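Local coordinates for kelch domain-containing protein (Colletotrichum graminicola M1.001, PDB 5C86) that probably oxidises alcohols to aldehydes with a copper centre, as an AA5-family relative of galactose oxidase built on a Kelch beta-propeller, at residues 15-20 / 351-356; 29-34 / 74-79; 393-396 / 400-403; 448-451 / 455-458. One frame throughout, in Å; residues are numbered along the deposited sequence.

Interaction 1: residues 15-20 / 351-356; sequences VPVAVA and GGLCGA
Leu353 puts its CD1 methyl against the branch point of Val15, 3.9 Å from CB and 4.0 Å from CG2, the two side chains running obliquely past one another. The other branch of Val15 serves a different partner. With CG1 anti to the backbone N (chi1 -179°), that methyl comes down on the carbonyl oxygen of Gly351, CG1 to O 3.3 Å, a close van der Waals contact. Val17 completes the cluster, its CG2 touching Leu353 CB at 4.0 Å with the side chains nearly at right angles. Both valines thus pack against one leucine, and all four touching residues are buried.

The backbone presents both valines to the loop: Pro16 is the centre of an inverse gamma turn closed by Val17 N to Val15 O (2.8 Å). In the loop, the positive phi angles of Gly351 and Gly352 suit glycine and lead into Leu353, whose phi is also positive. Beyond this shell, Asn361 OD1 accepts a bond from Cys354 N, and Gly352 O is hydrogen-bonded to ND1 of the copper ligand His335. The side chain of Val17 is within about 4 Å of those of His335 and His423. The cluster is therefore apolar second-shell packing beside the copper site of a galactose oxidase-like propeller, here without its metal.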
loop_
_atom_site.group_PDB
_atom_site.type_symbol
_atom_site.label_atom_id
_atom_site.label_comp_id
_atom_site.label_asym_id
_atom_site.label_seq_id
_atom_site.Cartn_x
_atom_site.Cartn_y
_atom_site.Cartn_z
ATOM N N VAL A 15 10.491 -3.437 -15.438
ATOM C CA VAL A 15 9.064 -3.297 -15.314
ATOM C C VAL A 15 8.823 -3.065 -13.784
ATOM O O VAL A 15 9.278 -3.816 -12.921
ATOM C CB VAL A 15 8.312 -4.558 -15.764
ATOM C CG1 VAL A 15 6.828 -4.368 -15.638
ATOM C CG2 VAL A 15 8.690 -4.899 -17.243
ATOM N N PRO A 16 8.067 -1.958 -13.490
ATOM C CA PRO A 16 7.905 -1.553 -12.073
ATOM C C PRO A 16 6.771 -2.334 -11.415
ATOM O O PRO A 16 5.654 -1.801 -11.209
ATOM C CB PRO A 16 7.669 -0.068 -12.164
ATOM C CG PRO A 16 7.031 0.138 -13.465
ATOM C CD PRO A 16 7.643 -0.920 -14.423
ATOM N N VAL A 17 7.070 -3.589 -11.139
ATOM C CA VAL A 17 6.114 -4.527 -10.609
ATOM C C VAL A 17 5.947 -4.339 -9.076
ATOM O O VAL A 17 4.935 -4.773 -8.494
ATOM C CB VAL A 17 6.540 -5.979 -10.961
ATOM C CG1 VAL A 17 5.689 -7.031 -10.292
ATOM C CG2 VAL A 17 6.500 -6.095 -12.498
ATOM N N ALA A 18 6.944 -3.800 -8.454
ATOM C CA ALA A 18 6.933 -3.488 -7.028
ATOM C C ALA A 18 7.444 -2.072 -6.964
ATOM O O ALA A 18 8.446 -1.716 -7.624
ATOM C CB ALA A 18 7.764 -4.431 -6.246
ATOM N N VAL A 19 6.843 -1.240 -6.094
ATOM C CA VAL A 19 7.265 0.137 -5.933
ATOM C C VAL A 19 7.197 0.543 -4.482
ATOM O O VAL A 19 6.363 -0.002 -3.738
ATOM C CB VAL A 19 6.483 1.130 -6.756
ATOM C CG1 VAL A 19 6.524 0.788 -8.255
ATOM C CG2 VAL A 19 5.027 1.256 -6.312
ATOM N N ALA A 20 8.063 1.486 -4.087
ATOM C CA ALA A 20 8.098 1.967 -2.689
ATOM C C ALA A 20 8.397 3.424 -2.690
ATOM O O ALA A 20 9.242 3.889 -3.492
ATOM C CB ALA A 20 9.133 1.274 -1.876
ATOM N N GLY A 351 2.857 -3.451 -15.175
ATOM C CA GLY A 351 2.089 -4.538 -15.822
ATOM C C GLY A 351 3.036 -5.393 -16.642
ATOM O O GLY A 351 3.970 -4.864 -17.298
ATOM N N GLY A 352 2.827 -6.718 -16.595
ATOM C CA GLY A 352 3.557 -7.690 -17.432
ATOM C C GLY A 352 4.658 -8.359 -16.650
ATOM O O GLY A 352 4.411 -9.029 -15.630
ATOM N N LEU A 353 5.889 -8.227 -17.151
ATOM C CA LEU A 353 7.039 -8.955 -16.704
ATOM C C LEU A 353 6.869 -10.411 -17.195
ATOM O O LEU A 353 6.661 -11.330 -16.424
ATOM C CB LEU A 353 7.349 -8.921 -15.155
ATOM C CG LEU A 353 8.803 -9.232 -14.787
ATOM C CD1 LEU A 353 9.776 -8.094 -15.142
ATOM C CD2 LEU A 353 9.000 -9.585 -13.333
ATOM N N CYS A 354 6.959 -10.593 -18.494
ATOM C CA CYS A 354 6.646 -11.889 -19.069
ATOM C C CYS A 354 7.475 -12.253 -20.266
ATOM O O CYS A 354 7.009 -12.999 -21.131
ATOM C CB CYS A 354 5.177 -11.899 -19.406
ATOM S SG CYS A 354 4.526 -10.361 -20.077
ATOM N N GLY A 355 8.688 -11.741 -20.302
ATOM C CA GLY A 355 9.757 -12.232 -21.230
ATOM C C GLY A 355 10.348 -11.136 -22.073
ATOM O O GLY A 355 9.830 -10.090 -22.187
ATOM N N ALA A 356 11.461 -11.408 -22.747
ATOM C CA ALA A 356 12.001 -10.454 -23.729
ATOM C C ALA A 356 11.059 -10.220 -24.940
ATOM O O ALA A 356 10.464 -11.145 -25.530
ATOM C CB ALA A 356 13.400 -10.956 -24.218
#

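Interaction 2: residues 29-34 / 74-79; sequences LVWSSG and PGTSLD
Two strands of different sheets are joined here by a tryptophan: Trp31, at the end of strand 28-31, reaches toward Pro74, just before strand 75-78, and Thr76 within it. The far corner of its benzo ring does the touching. Thr76 CG2 sits 4.0 Å from Trp31 CZ2 and 4.1 Å from CH2, meeting the indole at its edge and near its plane, not over a face. Pro74 CG approaches the same edge more loosely, 4.4 Å from CZ2. Trp31 and Thr76 extend past one another in opposite directions, and no hydrogen bond joins the two segments. For Trp31, a chi1 of 69° sets CG between the backbone N and the carbonyl carbon and carries the indole across to the second strand. In Thr76 the methyl, rather than the hydroxyl, is turned to the ring.

Strand 75-78 starts a four-stranded antiparallel blade of the propeller, followed by 84-87, while 28-31 pairs antiparallel with 18-21 and 47-52, consistent with a neighbouring blade; the indole packs where the two meet. Its polar end is satisfied within the protein, NE1 donating to Met71 O, while Val86 of strand 84-87 touches both Trp31 and Pro74. Pro74 also brings the contact close to the copper site: its side chain is about 5 Å from that of His423 and about 6 Å from that of Tyr120, both seen as copper ligands when the metal is bound.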
loop_
_atom_site.group_PDB
_atom_site.type_symbol
_atom_site.label_atom_id
_atom_site.label_comp_id
_atom_site.label_asym_id
_atom_site.label_seq_id
_atom_site.Cartn_x
_atom_site.Cartn_y
_atom_site.Cartn_z
ATOM N N LEU A 29 11.140 4.303 -5.682
ATOM C CA LEU A 29 11.989 3.102 -5.906
ATOM C C LEU A 29 11.159 1.986 -6.513
ATOM O O LEU A 29 10.098 1.656 -5.972
ATOM C CB LEU A 29 12.641 2.584 -4.636
ATOM C CG LEU A 29 13.618 1.391 -4.654
ATOM C CD1 LEU A 29 14.852 1.750 -5.431
ATOM C CD2 LEU A 29 13.995 1.058 -3.258
ATOM N N VAL A 30 11.617 1.431 -7.627
ATOM C CA VAL A 30 10.909 0.345 -8.289
ATOM C C VAL A 30 11.816 -0.888 -8.426
ATOM O O VAL A 30 13.055 -0.735 -8.557
ATOM C CB VAL A 30 10.317 0.763 -9.616
ATOM C CG1 VAL A 30 9.663 2.127 -9.529
ATOM C CG2 VAL A 30 11.363 0.744 -10.756
ATOM N N TRP A 31 11.214 -2.064 -8.473
ATOM C CA TRP A 31 12.014 -3.255 -8.780
ATOM C C TRP A 31 11.186 -4.298 -9.489
ATOM O O TRP A 31 9.972 -4.330 -9.430
ATOM C CB TRP A 31 12.687 -3.858 -7.582
ATOM C CG TRP A 31 11.860 -4.536 -6.515
ATOM C CD1 TRP A 31 11.514 -5.843 -6.490
ATOM C CD2 TRP A 31 11.317 -3.951 -5.317
ATOM N NE1 TRP A 31 10.847 -6.153 -5.356
ATOM C CE2 TRP A 31 10.685 -4.991 -4.626
ATOM C CE3 TRP A 31 11.297 -2.651 -4.780
ATOM C CZ2 TRP A 31 10.029 -4.820 -3.391
ATOM C CZ3 TRP A 31 10.637 -2.457 -3.530
ATOM C CH2 TRP A 31 10.048 -3.553 -2.846
ATOM N N SER A 32 11.877 -5.198 -10.224
ATOM C CA SER A 32 11.241 -6.299 -11.011
ATOM C C SER A 32 11.594 -7.597 -10.353
ATOM O O SER A 32 10.789 -8.217 -9.650
ATOM C CB SER A 32 11.655 -6.220 -12.463
ATOM O OG SER A 32 13.115 -6.124 -12.604
ATOM N N SER A 33 12.840 -8.076 -10.556
ATOM C CA SER A 33 13.286 -9.421 -10.215
ATOM C C SER A 33 14.796 -9.455 -10.538
ATOM O O SER A 33 15.394 -8.394 -10.818
ATOM C CB SER A 33 12.598 -10.456 -11.097
ATOM O OG SER A 33 12.886 -10.197 -12.434
ATOM N N GLY A 34 15.295 -10.684 -10.674
ATOM C CA GLY A 34 16.674 -10.878 -11.237
ATOM C C GLY A 34 16.848 -10.599 -12.679
ATOM O O GLY A 34 17.993 -10.727 -13.170
ATOM N N PRO A 74 7.266 -10.791 -3.434
ATOM C CA PRO A 74 7.561 -10.868 -2.012
ATOM C C PRO A 74 6.479 -10.283 -1.157
ATOM O O PRO A 74 5.469 -9.763 -1.688
ATOM C CB PRO A 74 8.741 -9.914 -1.900
ATOM C CG PRO A 74 8.328 -8.792 -2.819
ATOM C CD PRO A 74 7.593 -9.437 -3.941
ATOM N N GLY A 75 6.664 -10.368 0.177
ATOM C CA GLY A 75 5.974 -9.469 1.093
ATOM C C GLY A 75 6.744 -8.201 1.234
ATOM O O GLY A 75 7.991 -8.166 1.081
ATOM N N THR A 76 6.041 -7.101 1.541
ATOM C CA THR A 76 6.762 -5.802 1.723
ATOM C C THR A 76 6.164 -5.153 2.960
ATOM O O THR A 76 4.928 -5.180 3.167
ATOM C CB THR A 76 6.636 -4.878 0.584
ATOM O OG1 THR A 76 5.258 -4.516 0.369
ATOM C CG2 THR A 76 7.150 -5.466 -0.652
ATOM N N SER A 77 6.985 -4.490 3.738
ATOM C CA SER A 77 6.522 -3.616 4.839
ATOM C C SER A 77 7.559 -2.598 5.143
ATOM O O SER A 77 8.757 -2.829 4.867
ATOM C CB SER A 77 6.216 -4.368 6.119
ATOM O OG SER A 77 5.116 -5.289 5.976
ATOM N N LEU A 78 7.152 -1.426 5.655
ATOM C CA LEU A 78 8.065 -0.447 6.208
ATOM C C LEU A 78 8.050 -0.488 7.703
ATOM O O LEU A 78 7.020 -0.504 8.319
ATOM C CB LEU A 78 7.719 0.937 5.768
ATOM C CG LEU A 78 8.229 1.261 4.392
ATOM C CD1 LEU A 78 7.398 0.550 3.325
ATOM C CD2 LEU A 78 8.217 2.724 4.013
ATOM N N ASP A 79 9.210 -0.566 8.330
ATOM C CA ASP A 79 9.274 -0.684 9.756
ATOM C C ASP A 79 9.251 0.695 10.459
ATOM O O ASP A 79 9.084 1.722 9.827
ATOM C CB ASP A 79 10.527 -1.528 10.205
ATOM C CG ASP A 79 11.819 -0.789 10.182
ATOM O OD1 ASP A 79 11.970 0.395 9.763
ATOM O OD2 ASP A 79 12.838 -1.517 10.546
#

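Interaction 3: residues 393-396 / 400-403; sequences TAVR and PITI
Strands 394-396 and 400-405 follow each other through a three-residue connection but do not pair: their backbones come nearest at Val395 and Pro400, whose CA atoms are 7.7 Å apart, and no hydrogen bond crosses. Side chains bridge the gap instead. Val395 points toward the second strand and offers one methyl to each neighbour. Its CG2 meets CD1 at the end of Ile401, 4.2 Å away, the two side chains crossing at a slant. Its CG1 approaches the carbonyl O of Pro400, also at 4.2 Å, a loose contact. Ile401 gets there by length: CG1 lies anti to the carbonyl carbon and chi2 is extended at 174°, which carries CD1 across to the valine. Pro400 itself points away from Val395, and its contribution is the carbonyl O.

The contact lies within the galactose oxidase-like early set domain, away from the copper ligands, and packs between strands of what is, as in other early set domains, probably a beta-sandwich. Strand 394-396 runs parallel to strand 476-481, bonding through Val395 to Lys479 and Thr481, whereas strand 400-405 pairs antiparallel with 387-390 and 444-448. Ile401 also touches Val447, Leu463 and Phe478.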
loop_
_atom_site.group_PDB
_atom_site.type_symbol
_atom_site.label_atom_id
_atom_site.label_comp_id
_atom_site.label_asym_id
_atom_site.label_seq_id
_atom_site.Cartn_x
_atom_site.Cartn_y
_atom_site.Cartn_z
ATOM N N THR A 393 10.100 16.036 14.073
ATOM C CA THR A 393 9.973 15.013 13.010
ATOM C C THR A 393 10.029 13.614 13.482
ATOM O O THR A 393 9.944 12.688 12.666
ATOM C CB THR A 393 11.020 15.138 11.911
ATOM O OG1 THR A 393 12.311 14.986 12.512
ATOM C CG2 THR A 393 10.863 16.382 11.195
ATOM N N ALA A 394 10.067 13.388 14.756
ATOM C CA ALA A 394 9.977 12.036 15.299
ATOM C C ALA A 394 9.229 12.215 16.604
ATOM O O ALA A 394 9.697 12.953 17.492
ATOM C CB ALA A 394 11.340 11.427 15.532
ATOM N N VAL A 395 8.066 11.592 16.720
ATOM C CA VAL A 395 7.268 11.760 17.915
ATOM C C VAL A 395 6.631 10.467 18.280
ATOM O O VAL A 395 6.408 9.607 17.439
ATOM C CB VAL A 395 6.236 12.834 17.823
ATOM C CG1 VAL A 395 6.886 14.201 17.472
ATOM C CG2 VAL A 395 5.230 12.507 16.770
ATOM N N ARG A 396 6.298 10.316 19.545
ATOM C CA ARG A 396 5.638 9.127 20.008
ATOM C C ARG A 396 4.133 9.266 19.744
ATOM O O ARG A 396 3.610 10.379 19.489
ATOM C CB ARG A 396 5.820 9.001 21.566
ATOM C CG ARG A 396 7.212 8.555 21.890
ATOM C CD ARG A 396 7.586 8.650 23.365
ATOM N NE ARG A 396 8.823 7.862 23.565
ATOM C CZ ARG A 396 9.536 7.822 24.689
ATOM N NH1 ARG A 396 10.628 7.076 24.734
ATOM N NH2 ARG A 396 9.173 8.527 25.754
ATOM N N PRO A 400 2.312 15.998 20.481
ATOM C CA PRO A 400 1.936 17.100 19.659
ATOM C C PRO A 400 2.960 17.388 18.572
ATOM O O PRO A 400 4.143 17.154 18.751
ATOM C CB PRO A 400 1.883 18.283 20.664
ATOM C CG PRO A 400 3.001 17.963 21.613
ATOM C CD PRO A 400 2.933 16.458 21.754
ATOM N N ILE A 401 2.468 17.949 17.448
ATOM C CA ILE A 401 3.281 18.490 16.382
ATOM C C ILE A 401 2.661 19.846 16.033
ATOM O O ILE A 401 1.457 19.929 15.729
ATOM C CB ILE A 401 3.230 17.647 15.135
ATOM C CG1 ILE A 401 3.818 16.274 15.401
ATOM C CG2 ILE A 401 4.095 18.254 14.013
ATOM C CD1 ILE A 401 3.634 15.360 14.171
ATOM N N THR A 402 3.456 20.899 16.069
ATOM C CA THR A 402 3.026 22.170 15.585
ATOM C C THR A 402 3.505 22.329 14.121
ATOM O O THR A 402 4.718 22.187 13.854
ATOM C CB THR A 402 3.541 23.341 16.453
ATOM O OG1 THR A 402 3.003 23.180 17.781
ATOM C CG2 THR A 402 3.069 24.673 15.920
ATOM N N ILE A 403 2.575 22.656 13.246
ATOM C CA ILE A 403 2.756 22.774 11.814
ATOM C C ILE A 403 2.679 24.264 11.533
ATOM O O ILE A 403 1.632 24.842 11.816
ATOM C CB ILE A 403 1.674 22.037 11.063
ATOM C CG1 ILE A 403 1.604 20.563 11.475
ATOM C CG2 ILE A 403 1.884 22.221 9.527
ATOM C CD1 ILE A 403 0.242 19.962 11.468
#

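Interaction 4: residues 448-451 / 455-458; sequences NVPN and VAIP
Pro450 lays the CB-CG side of its ring against Val455, whose CG1 is 3.8 Å from Pro450 CB and 3.9 Å from CG. The valine crosses the proline at about a right angle, and of its two methyls CG1 alone comes within 4.2 Å. Holding CG1 anti to the backbone N (chi1 172°) is what aims that methyl across the loop. Next to it, Ala456 CB touches Val449 CG1 at 3.9 Å and lies 4.2 Å from both Pro450 CB and the Pro450 carbonyl O. The small alanine methyl thereby sits against two consecutive residues of the other segment, and the backbones are close enough for the CA atoms of Pro450 and Ala456 to stand 6.0 Å apart.

Both segments belong to the irregular connection between strands 444-448 and 459-466 of the early set domain, which turns back on itself here. Ala456 is the centre of an inverse gamma turn, closed by a weak bond from Ile457 N to Val455 O (3.1 Å). Ile432 contacts Pro450, Val455 and Ala456 alike and so joins the cluster to strand 431-438, while Val449 leans on Ile401. Trp184, from a loop of the propeller region, meets Val455. Several backbone atoms bond outside the contact, Val455 O accepting from Arg430 and Val449 pairing with Ala399.

With no hydrogen bond between the segments, their pairing rests on aliphatic van der Waals contact, which has no directional preference of its own.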
loop_
_atom_site.group_PDB
_atom_site.type_symbol
_atom_site.label_atom_id
_atom_site.label_comp_id
_atom_site.label_asym_id
_atom_site.label_seq_id
_atom_site.Cartn_x
_atom_site.Cartn_y
_atom_site.Cartn_z
ATOM N N ASN A 448 -2.271 16.468 17.389
ATOM C CA ASN A 448 -1.625 15.420 18.156
ATOM C C ASN A 448 -1.722 14.122 17.357
ATOM O O ASN A 448 -2.776 13.743 16.829
ATOM C CB ASN A 448 -2.346 15.157 19.487
ATOM C CG ASN A 448 -2.233 16.241 20.502
ATOM O OD1 ASN A 448 -1.479 17.237 20.384
ATOM N ND2 ASN A 448 -2.955 16.013 21.588
ATOM N N VAL A 449 -0.649 13.357 17.419
ATOM C CA VAL A 449 -0.661 12.000 16.861
ATOM C C VAL A 449 -1.611 11.127 17.691
ATOM O O VAL A 449 -1.554 11.285 18.896
ATOM C CB VAL A 449 0.718 11.417 16.875
ATOM C CG1 VAL A 449 0.703 9.971 16.435
ATOM C CG2 VAL A 449 1.615 12.220 15.954
ATOM N N PRO A 450 -2.413 10.247 17.092
ATOM C CA PRO A 450 -3.238 9.372 17.866
ATOM C C PRO A 450 -2.441 8.641 18.978
ATOM O O PRO A 450 -1.311 8.266 18.823
ATOM C CB PRO A 450 -3.726 8.358 16.846
ATOM C CG PRO A 450 -3.808 9.182 15.562
ATOM C CD PRO A 450 -2.664 10.093 15.640
ATOM N N ASN A 451 -3.131 8.453 20.138
ATOM C CA ASN A 451 -2.458 7.718 21.179
ATOM C C ASN A 451 -2.330 6.239 21.023
ATOM O O ASN A 451 -1.457 5.635 21.657
ATOM C CB ASN A 451 -3.216 8.011 22.467
ATOM C CG ASN A 451 -2.622 9.139 23.211
ATOM O OD1 ASN A 451 -1.456 9.103 23.646
ATOM N ND2 ASN A 451 -3.451 10.192 23.394
ATOM N N VAL A 455 -3.661 2.430 15.678
ATOM C CA VAL A 455 -4.117 3.445 14.778
ATOM C C VAL A 455 -2.892 4.055 14.071
ATOM O O VAL A 455 -2.723 3.885 12.851
ATOM C CB VAL A 455 -4.935 4.523 15.493
ATOM C CG1 VAL A 455 -5.238 5.709 14.553
ATOM C CG2 VAL A 455 -6.227 3.905 16.034
ATOM N N ALA A 456 -1.975 4.649 14.841
ATOM C CA ALA A 456 -0.762 5.231 14.343
ATOM C C ALA A 456 0.317 4.192 14.423
ATOM O O ALA A 456 1.188 4.146 15.318
ATOM C CB ALA A 456 -0.414 6.429 15.187
ATOM N N ILE A 457 0.257 3.265 13.479
ATOM C CA ILE A 457 1.318 2.252 13.341
ATOM C C ILE A 457 2.673 2.977 13.230
ATOM O O ILE A 457 2.807 3.925 12.499
ATOM C CB ILE A 457 1.063 1.378 12.094
ATOM C CG1 ILE A 457 -0.259 0.589 12.144
ATOM C CG2 ILE A 457 2.261 0.487 11.858
ATOM C CD1 ILE A 457 -0.327 -0.458 13.256
ATOM N N PRO A 458 3.696 2.541 13.986
ATOM C CA PRO A 458 4.979 3.198 13.902
ATOM C C PRO A 458 5.563 3.276 12.533
ATOM O O PRO A 458 5.303 2.397 11.675
ATOM C CB PRO A 458 5.900 2.365 14.795
ATOM C CG PRO A 458 5.020 1.572 15.581
ATOM C CD PRO A 458 3.677 1.393 14.915
#

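From the N terminus, 15-20 opens interaction 1, which closes only at 351-356 and so spans most of the propeller. Interaction 2 opens and closes inside that span; its strand 28-31 pairs with strand 18-21, so the two contacts touch through backbone bonds such as Ala20 N to Leu29 O, 2.8 Å. Interactions 3 and 4 follow in series, each closing a short loop in the early set domain, and no contact crosses another. These last two meet through Val449, which packs on Val395 and Ile401. Interactions 1 and 3 lie on opposite sides of the chain's centre, their own centres about 37 Å apart, whereas 2 and 4 approach to about 4 Å between nearest atoms without touching.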